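Local coordinates for protein CaaX farnesyltransferase alpha subunit Ram2 (Aspergillus fumigatus, PDB 4LNB) that probably works with its beta subunit to transfer farnesyl, or in a related enzyme geranylgeranyl, groups onto proteins ending in a CaaX motif, at residues A[83-88]-A[120-125]; A[28-33]-A[56-61]. The protein carries 1 engineered substitution. All coordinates share one frame; numbering follows the deposited sequence.

Both contacts sit in the N-terminal part of the helical alpha subunit. Contact 2 lays the extended chain 28-33 over helix 51-65; it is partly buried, and its centre lies about 37 Å from the centre of the chain. Contact 1 is a smaller surface contact, its centre about 18 Å from that point, where two loops that lead into helices meet near the bound ligand. One side-chain-to-carbonyl hydrogen bond joins its loops, and the asparagine that gives it also caps a helix, whereas contact 2 adds an aromatic face and an arginine to its backbone bond. The two touch directly through Met83 CE and Ala56 CB, 3.7 Å apart.

Contact 1: A[83-88]-A[120-125]; sequences MNPAHY and LKNYQI. With ED5 (tert-butyl 4-({(2-{(4-cyanophenyl)[(1-methyl-1H-imidazol-5-yl)methyl]amino}ethyl)[(2-methylphenyl)sulfonyl]amino}methyl)piperidine-1-carboxylate), chain H; EDO (1,2-ethanediol), chain E.
Two loops of the helical prenyltransferase alpha repeats, each leading into a helix, meet where Asn122 reaches across to Pro85. Its ND2 donates to Pro85 O at 3.0 Å, with a fairly straight N-H...O angle of 157°. The acceptor lies near the plane of the amide, but ND2 stands above the carbonyl plane of Pro85 and not on a lone pair. The same side chain also makes a capping bond, Asn122 OD1 accepting from Ile125 N at 2.9 Å. One amide therefore caps the turn leading into helix 124-133 and ties it to the neighbouring loop, and the two bonds fix its rotation. Pro85 O takes a second bond from Trp91 NE1. The loop 83-88 is shaped by a type I turn and an Asx turn, in which Asn84 OD1 accepts from Ala86 N at 3.1 Å. His87 then takes the N-cap position of helix 88-100, bonding through ND1 to Val90 N, while Tyr88 OH bonds to the beta subunit Ram1. Gln124 packs against Ala86. Next to Gln124, Tyr123 borders the site of the bound cyanophenyl ligand, whose nitrile nitrogen NAF lies over one face of the ring, offset toward the rim, 3.7 Å from Tyr123 CZ.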
loop_
_atom_site.group_PDB
_atom_site.type_symbol
_atom_site.label_atom_id
_atom_site.label_comp_id
_atom_site.label_asym_id
_atom_site.label_seq_id
_atom_site.Cartn_x
_atom_site.Cartn_y
_atom_site.Cartn_z
ATOM N N MET A 83 14.790 -4.653 -23.225
ATOM C CA MET A 83 13.932 -3.606 -23.771
ATOM C C MET A 83 12.895 -3.142 -22.753
ATOM O O MET A 83 12.547 -1.962 -22.699
ATOM C CB MET A 83 13.233 -4.081 -25.046
ATOM C CG MET A 83 14.138 -4.181 -26.258
ATOM S SD MET A 83 13.239 -4.712 -27.728
ATOM C CE MET A 83 12.806 -6.383 -27.263
ATOM N N ASN A 84 12.404 -4.076 -21.946
ATOM C CA ASN A 84 11.361 -3.772 -20.972
ATOM C C ASN A 84 11.414 -4.715 -19.775
ATOM O O ASN A 84 10.780 -5.767 -19.782
ATOM C CB ASN A 84 9.982 -3.837 -21.636
ATOM C CG ASN A 84 8.850 -3.572 -20.662
ATOM O OD1 ASN A 84 9.057 -3.005 -19.588
ATOM N ND2 ASN A 84 7.643 -3.989 -21.031
ATOM N N PRO A 85 12.170 -4.333 -18.734
ATOM C CA PRO A 85 12.304 -5.160 -17.527
ATOM C C PRO A 85 11.046 -5.182 -16.657
ATOM O O PRO A 85 11.005 -5.915 -15.669
ATOM C CB PRO A 85 13.468 -4.499 -16.777
ATOM C CG PRO A 85 13.497 -3.100 -17.271
ATOM C CD PRO A 85 13.052 -3.154 -18.704
ATOM N N ALA A 86 10.036 -4.400 -17.024
ATOM C CA ALA A 86 8.781 -4.374 -16.277
ATOM C C ALA A 86 7.741 -5.313 -16.892
ATOM O O ALA A 86 6.550 -5.205 -16.614
ATOM C CB ALA A 86 8.240 -2.953 -16.199
ATOM N N HIS A 87 8.204 -6.238 -17.727
ATOM C CA HIS A 87 7.337 -7.229 -18.353
ATOM C C HIS A 87 7.240 -8.449 -17.436
ATOM O O HIS A 87 8.087 -9.339 -17.502
ATOM C CB HIS A 87 7.953 -7.627 -19.698
ATOM C CG HIS A 87 7.025 -8.368 -20.611
ATOM N ND1 HIS A 87 6.471 -9.588 -20.286
ATOM C CD2 HIS A 87 6.590 -8.080 -21.862
ATOM C CE1 HIS A 87 5.717 -10.008 -21.288
ATOM N NE2 HIS A 87 5.772 -9.111 -22.256
ATOM N N TYR A 88 6.222 -8.499 -16.577
ATOM C CA TYR A 88 6.141 -9.553 -15.559
ATOM C C TYR A 88 6.078 -10.963 -16.152
ATOM O O TYR A 88 6.678 -11.899 -15.618
ATOM C CB TYR A 88 4.977 -9.317 -14.578
ATOM C CG TYR A 88 3.596 -9.400 -15.199
ATOM C CD1 TYR A 88 2.898 -10.604 -15.238
ATOM C CD2 TYR A 88 2.991 -8.272 -15.740
ATOM C CE1 TYR A 88 1.634 -10.681 -15.812
ATOM C CE2 TYR A 88 1.733 -8.340 -16.314
ATOM C CZ TYR A 88 1.059 -9.545 -16.348
ATOM O OH TYR A 88 -0.190 -9.603 -16.925
ATOM N N LEU A 120 17.381 0.095 -10.325
ATOM C CA LEU A 120 17.243 0.086 -8.868
ATOM C C LEU A 120 15.814 -0.067 -8.360
ATOM O O LEU A 120 15.579 -0.711 -7.335
ATOM C CB LEU A 120 17.840 1.362 -8.273
ATOM C CG LEU A 120 19.336 1.582 -8.473
ATOM C CD1 LEU A 120 19.765 2.831 -7.713
ATOM C CD2 LEU A 120 20.134 0.360 -8.025
ATOM N N LYS A 121 14.859 0.524 -9.071
ATOM C CA LYS A 121 13.486 0.578 -8.578
ATOM C C LYS A 121 12.601 -0.569 -9.072
ATOM O O LYS A 121 11.419 -0.631 -8.740
ATOM C CB LYS A 121 12.861 1.938 -8.908
ATOM C CG LYS A 121 13.638 3.106 -8.308
ATOM C CD LYS A 121 13.002 4.450 -8.617
ATOM C CE LYS A 121 13.814 5.580 -7.997
ATOM N NZ LYS A 121 13.255 6.926 -8.306
ATOM N N ASN A 122 13.183 -1.482 -9.844
ATOM C CA ASN A 122 12.449 -2.623 -10.391
ATOM C C ASN A 122 12.290 -3.739 -9.362
ATOM O O ASN A 122 13.282 -4.276 -8.874
ATOM C CB ASN A 122 13.176 -3.159 -11.626
ATOM C CG ASN A 122 12.409 -4.265 -12.329
ATOM O OD1 ASN A 122 12.254 -5.366 -11.802
ATOM N ND2 ASN A 122 11.940 -3.979 -13.537
ATOM N N TYR A 123 11.049 -4.101 -9.049
ATOM C CA TYR A 123 10.801 -5.130 -8.036
ATOM C C TYR A 123 10.651 -6.545 -8.610
ATOM O O TYR A 123 10.839 -7.532 -7.896
ATOM C CB TYR A 123 9.591 -4.769 -7.166
ATOM C CG TYR A 123 8.274 -4.703 -7.908
ATOM C CD1 TYR A 123 7.505 -5.844 -8.097
ATOM C CD2 TYR A 123 7.793 -3.497 -8.405
ATOM C CE1 TYR A 123 6.299 -5.791 -8.769
ATOM C CE2 TYR A 123 6.583 -3.433 -9.081
ATOM C CZ TYR A 123 5.842 -4.584 -9.258
ATOM O OH TYR A 123 4.639 -4.536 -9.926
ATOM N N GLN A 124 10.307 -6.643 -9.891
ATOM C CA GLN A 124 10.144 -7.937 -10.549
ATOM C C GLN A 124 11.434 -8.753 -10.496
ATOM O O GLN A 124 11.407 -9.970 -10.315
ATOM C CB GLN A 124 9.701 -7.752 -12.003
ATOM C CG GLN A 124 8.314 -7.136 -12.171
ATOM C CD GLN A 124 8.337 -5.616 -12.211
ATOM O OE1 GLN A 124 9.321 -4.984 -11.830
ATOM N NE2 GLN A 124 7.245 -5.023 -12.684
ATOM N N ILE A 125 12.558 -8.063 -10.661
ATOM C CA ILE A 125 13.892 -8.649 -10.582
ATOM C C ILE A 125 14.104 -9.367 -9.246
ATOM O O ILE A 125 14.773 -10.400 -9.178
ATOM C CB ILE A 125 14.961 -7.539 -10.733
ATOM C CG1 ILE A 125 14.979 -6.995 -12.162
ATOM C CG2 ILE A 125 16.344 -8.039 -10.357
ATOM C CD1 ILE A 125 15.751 -5.694 -12.299
HETATM O OAG ED5 H . 5.288 8.597 -14.860
HETATM C CBE ED5 H . 4.912 7.466 -15.079
HETATM O OBD ED5 H . 5.150 6.891 -16.354
HETATM C CBP ED5 H . 6.463 6.685 -16.899
HETATM C CAC ED5 H . 6.425 5.501 -17.787
HETATM C CAD ED5 H . 6.922 7.854 -17.692
HETATM C CAE ED5 H . 7.465 6.423 -15.765
HETATM N NBL ED5 H . 4.603 6.588 -13.926
HETATM C CAX ED5 H . 4.754 7.046 -12.538
HETATM C CAV ED5 H . 3.532 6.785 -11.709
HETATM C CAW ED5 H . 4.130 5.213 -14.057
HETATM C CAU ED5 H . 2.924 4.920 -13.203
HETATM C CBK ED5 H . 3.063 5.383 -11.798
HETATM C CBB ED5 H . 4.031 4.452 -11.033
HETATM N NBN ED5 H . 3.694 2.967 -11.046
HETATM S SBQ ED5 H . 5.084 2.025 -11.010
HETATM O OAI ED5 H . 4.842 0.752 -10.379
HETATM O OAH ED5 H . 6.116 2.712 -10.279
HETATM C CBJ ED5 H . 5.655 1.798 -12.687
HETATM C CAN ED5 H . 6.905 2.322 -13.042
HETATM C CAL ED5 H . 7.401 2.171 -14.367
HETATM C CAK ED5 H . 6.640 1.501 -15.321
HETATM C CAM ED5 H . 5.392 0.979 -14.977
HETATM C CBF ED5 H . 4.890 1.127 -13.651
HETATM C CAA ED5 H . 3.550 0.554 -13.327
HETATM C CAZ ED5 H . 2.659 2.584 -9.992
HETATM C CAY ED5 H . 2.818 3.095 -8.534
HETATM N NBM ED5 H . 3.952 2.608 -7.744
HETATM C CBH ED5 H . 4.017 1.163 -7.343
HETATM C CAQ ED5 H . 5.223 0.618 -6.891
HETATM C CAO ED5 H . 5.276 -0.737 -6.523
HETATM C CAR ED5 H . 2.860 0.361 -7.429
HETATM C CAP ED5 H . 2.913 -0.985 -7.063
HETATM C CBG ED5 H . 4.119 -1.534 -6.609
HETATM C CAJ ED5 H . 4.171 -2.969 -6.226
HETATM N NAF ED5 H . 4.219 -4.252 -5.916
HETATM C CBA ED5 H . 5.028 3.534 -7.336
HETATM C CBI ED5 H . 4.613 4.617 -6.346
HETATM C CAS ED5 H . 4.209 5.917 -6.648
HETATM N NBC ED5 H . 3.931 6.525 -5.492
HETATM C CAT ED5 H . 4.133 5.658 -4.505
HETATM N NBO ED5 H . 4.550 4.490 -5.025
HETATM C CAB ED5 H . 4.887 3.292 -4.265
HETATM C C1 EDO E . 3.563 -10.074 -25.175
HETATM O O1 EDO E . 4.195 -8.953 -24.681
HETATM C C2 EDO E . 4.167 -11.395 -24.838
HETATM O O2 EDO E . 4.085 -11.803 -23.523
#

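Contact 2: A[28-33]-A[56-61]; sequences IKPIEL and ATSYLR. With EDO (1,2-ethanediol), chain D.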
loop_
_atom_site.group_PDB
_atom_site.type_symbol
_atom_site.label_atom_id
_atom_site.label_comp_id
_atom_site.label_asym_id
_atom_site.label_seq_id
_atom_site.Cartn_x
_atom_site.Cartn_y
_atom_site.Cartn_z
ATOM N N ILE A 28 9.762 -21.745 -36.056
ATOM C CA ILE A 28 8.568 -21.261 -35.371
ATOM C C ILE A 28 8.040 -19.970 -36.003
ATOM O O ILE A 28 8.813 -19.102 -36.409
ATOM C CB ILE A 28 8.812 -21.090 -33.850
ATOM C CG1 ILE A 28 7.486 -20.897 -33.107
ATOM C CG2 ILE A 28 9.784 -19.950 -33.571
ATOM C CD1 ILE A 28 7.612 -21.008 -31.603
ATOM N N LYS A 29 6.720 -19.862 -36.112
ATOM C CA LYS A 29 6.104 -18.672 -36.688
ATOM C C LYS A 29 5.527 -17.778 -35.596
ATOM O O LYS A 29 4.829 -18.253 -34.701
ATOM C CB LYS A 29 5.027 -19.053 -37.706
ATOM C CG LYS A 29 5.499 -20.072 -38.736
ATOM C CD LYS A 29 4.707 -19.984 -40.032
ATOM C CE LYS A 29 5.080 -18.740 -40.825
ATOM N NZ LYS A 29 4.359 -18.673 -42.127
ATOM N N PRO A 30 5.823 -16.473 -35.670
ATOM C CA PRO A 30 5.421 -15.531 -34.622
ATOM C C PRO A 30 3.915 -15.304 -34.613
ATOM O O PRO A 30 3.255 -15.512 -35.631
ATOM C CB PRO A 30 6.150 -14.245 -35.016
ATOM C CG PRO A 30 6.309 -14.347 -36.498
ATOM C CD PRO A 30 6.535 -15.806 -36.775
ATOM N N ILE A 31 3.384 -14.896 -33.464
ATOM C CA ILE A 31 1.972 -14.560 -33.337
ATOM C C ILE A 31 1.806 -13.043 -33.279
ATOM O O ILE A 31 2.199 -12.399 -32.304
ATOM C CB ILE A 31 1.346 -15.202 -32.083
ATOM C CG1 ILE A 31 1.467 -16.727 -32.149
ATOM C CG2 ILE A 31 -0.113 -14.780 -31.933
ATOM C CD1 ILE A 31 0.887 -17.441 -30.949
ATOM N N GLU A 32 1.226 -12.488 -34.339
ATOM C CA GLU A 32 1.058 -11.047 -34.498
ATOM C C GLU A 32 0.220 -10.444 -33.373
ATOM O O GLU A 32 -0.670 -11.098 -32.834
ATOM C CB GLU A 32 0.404 -10.763 -35.852
ATOM C CG GLU A 32 0.304 -9.295 -36.226
ATOM C CD GLU A 32 -0.489 -9.076 -37.503
ATOM O OE1 GLU A 32 -0.897 -10.076 -38.132
ATOM O OE2 GLU A 32 -0.709 -7.903 -37.874
ATOM N N LEU A 33 0.516 -9.195 -33.021
ATOM C CA LEU A 33 -0.206 -8.503 -31.958
ATOM C C LEU A 33 -1.675 -8.285 -32.303
ATOM O O LEU A 33 -2.004 -7.719 -33.347
ATOM C CB LEU A 33 0.453 -7.155 -31.648
ATOM C CG LEU A 33 -0.318 -6.236 -30.695
ATOM C CD1 LEU A 33 -0.475 -6.878 -29.325
ATOM C CD2 LEU A 33 0.359 -4.876 -30.579
ATOM N N ALA A 56 9.993 -9.095 -31.231
ATOM C CA ALA A 56 10.406 -9.940 -30.115
ATOM C C ALA A 56 9.212 -10.516 -29.357
ATOM O O ALA A 56 9.162 -11.716 -29.083
ATOM C CB ALA A 56 11.312 -9.166 -29.165
ATOM N N THR A 57 8.248 -9.663 -29.027
ATOM C CA THR A 57 7.081 -10.110 -28.275
ATOM C C THR A 57 6.178 -11.032 -29.096
ATOM O O THR A 57 5.479 -11.874 -28.534
ATOM C CB THR A 57 6.267 -8.930 -27.688
ATOM O OG1 THR A 57 5.873 -8.036 -28.735
ATOM C CG2 THR A 57 7.100 -8.167 -26.670
ATOM N N SER A 58 6.192 -10.880 -30.417
ATOM C CA SER A 58 5.402 -11.750 -31.285
ATOM C C SER A 58 5.986 -13.159 -31.279
ATOM O O SER A 58 5.255 -14.146 -31.371
ATOM C CB SER A 58 5.338 -11.204 -32.714
ATOM O OG SER A 58 6.573 -11.371 -33.388
ATOM N N TYR A 59 7.309 -13.244 -31.169
ATOM C CA TYR A 59 7.984 -14.533 -31.057
ATOM C C TYR A 59 7.837 -15.113 -29.655
ATOM O O TYR A 59 7.795 -16.332 -29.482
ATOM C CB TYR A 59 9.461 -14.413 -31.447
ATOM C CG TYR A 59 9.677 -14.544 -32.935
ATOM C CD1 TYR A 59 9.642 -13.431 -33.763
ATOM C CD2 TYR A 59 9.888 -15.786 -33.514
ATOM C CE1 TYR A 59 9.826 -13.550 -35.133
ATOM C CE2 TYR A 59 10.074 -15.916 -34.881
ATOM C CZ TYR A 59 10.041 -14.796 -35.682
ATOM O OH TYR A 59 10.226 -14.924 -37.040
ATOM N N LEU A 60 7.752 -14.243 -28.653
ATOM C CA LEU A 60 7.532 -14.708 -27.290
ATOM C C LEU A 60 6.149 -15.347 -27.156
ATOM O O LEU A 60 6.000 -16.388 -26.515
ATOM C CB LEU A 60 7.696 -13.572 -26.279
ATOM C CG LEU A 60 7.602 -14.019 -24.818
ATOM C CD1 LEU A 60 8.789 -14.896 -24.445
ATOM C CD2 LEU A 60 7.493 -12.824 -23.884
ATOM N N ARG A 61 5.145 -14.727 -27.767
ATOM C CA ARG A 61 3.801 -15.298 -27.773
ATOM C C ARG A 61 3.813 -16.704 -28.357
ATOM O O ARG A 61 3.160 -17.607 -27.834
ATOM C CB ARG A 61 2.831 -14.410 -28.555
ATOM C CG ARG A 61 2.220 -13.290 -27.731
ATOM C CD ARG A 61 1.152 -12.543 -28.520
ATOM N NE ARG A 61 1.734 -11.756 -29.601
ATOM C CZ ARG A 61 2.075 -10.477 -29.488
ATOM N NH1 ARG A 61 1.884 -9.834 -28.344
ATOM N NH2 ARG A 61 2.603 -9.838 -30.522
HETATM C C1 EDO D . 3.487 -6.030 -27.778
HETATM O O1 EDO D . 3.335 -7.191 -28.510
HETATM C C2 EDO D . 2.781 -5.948 -26.467
HETATM O O2 EDO D . 3.254 -6.739 -25.438
HETATM O O HOH W 1 10.574 -17.443 -37.970
#
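Pro30 lies over one face of Tyr59 and Arg61 reaches up to Ile31, so an extended N-terminal chain is held along the side of helix 51-65, the first helix of this largely helical prenyltransferase alpha subunit. The proline and the tyrosine run side by side and point the same way. Pro30 CB stands over the middle of the ring in a CH-pi contact, 3.8 Å from the Tyr59 centroid and 14° off its normal, while CG and CD continue toward the phenol end. Ile28 slides past the ring in the reverse direction, its CG2 near Tyr59 CD2. At the ring's edge a water in its plane joins Tyr59 OH, 2.7 Å away, to Ile28 O, 2.9 Å away.

Next to the proline the backbones meet, Ile31 N donating to Ser58 O at 2.9 Å. On the next turn Arg61 starts out alongside Ile31, CB near CB, then bends at CG-CD (chi3 -70°), which turns its guanidinium back along the helix toward Thr57. The group takes the Ile31 carbonyl side-on with two nitrogens: Arg61 NE lies 2.8 Å and NH2 3.1 Å from Ile31 O. That oxygen lies almost in the guanidinium plane, so the two bonds hold the group's orientation. One face rests over Thr57 O; Leu33 crosses obliquely, with its CA over a face and its CB near NH2.

Toward the beta subunit Ram1, whose His194 packs on Ile31 and Leu33, a 1,2-ethanediol, probably from the crystallisation liquor, sits beside the guanidinium. It also bonds to Asp148 of that subunit. Its O1 accepts from Arg61 NH1 and donates to Thr57 OG1, 2.7 Å away.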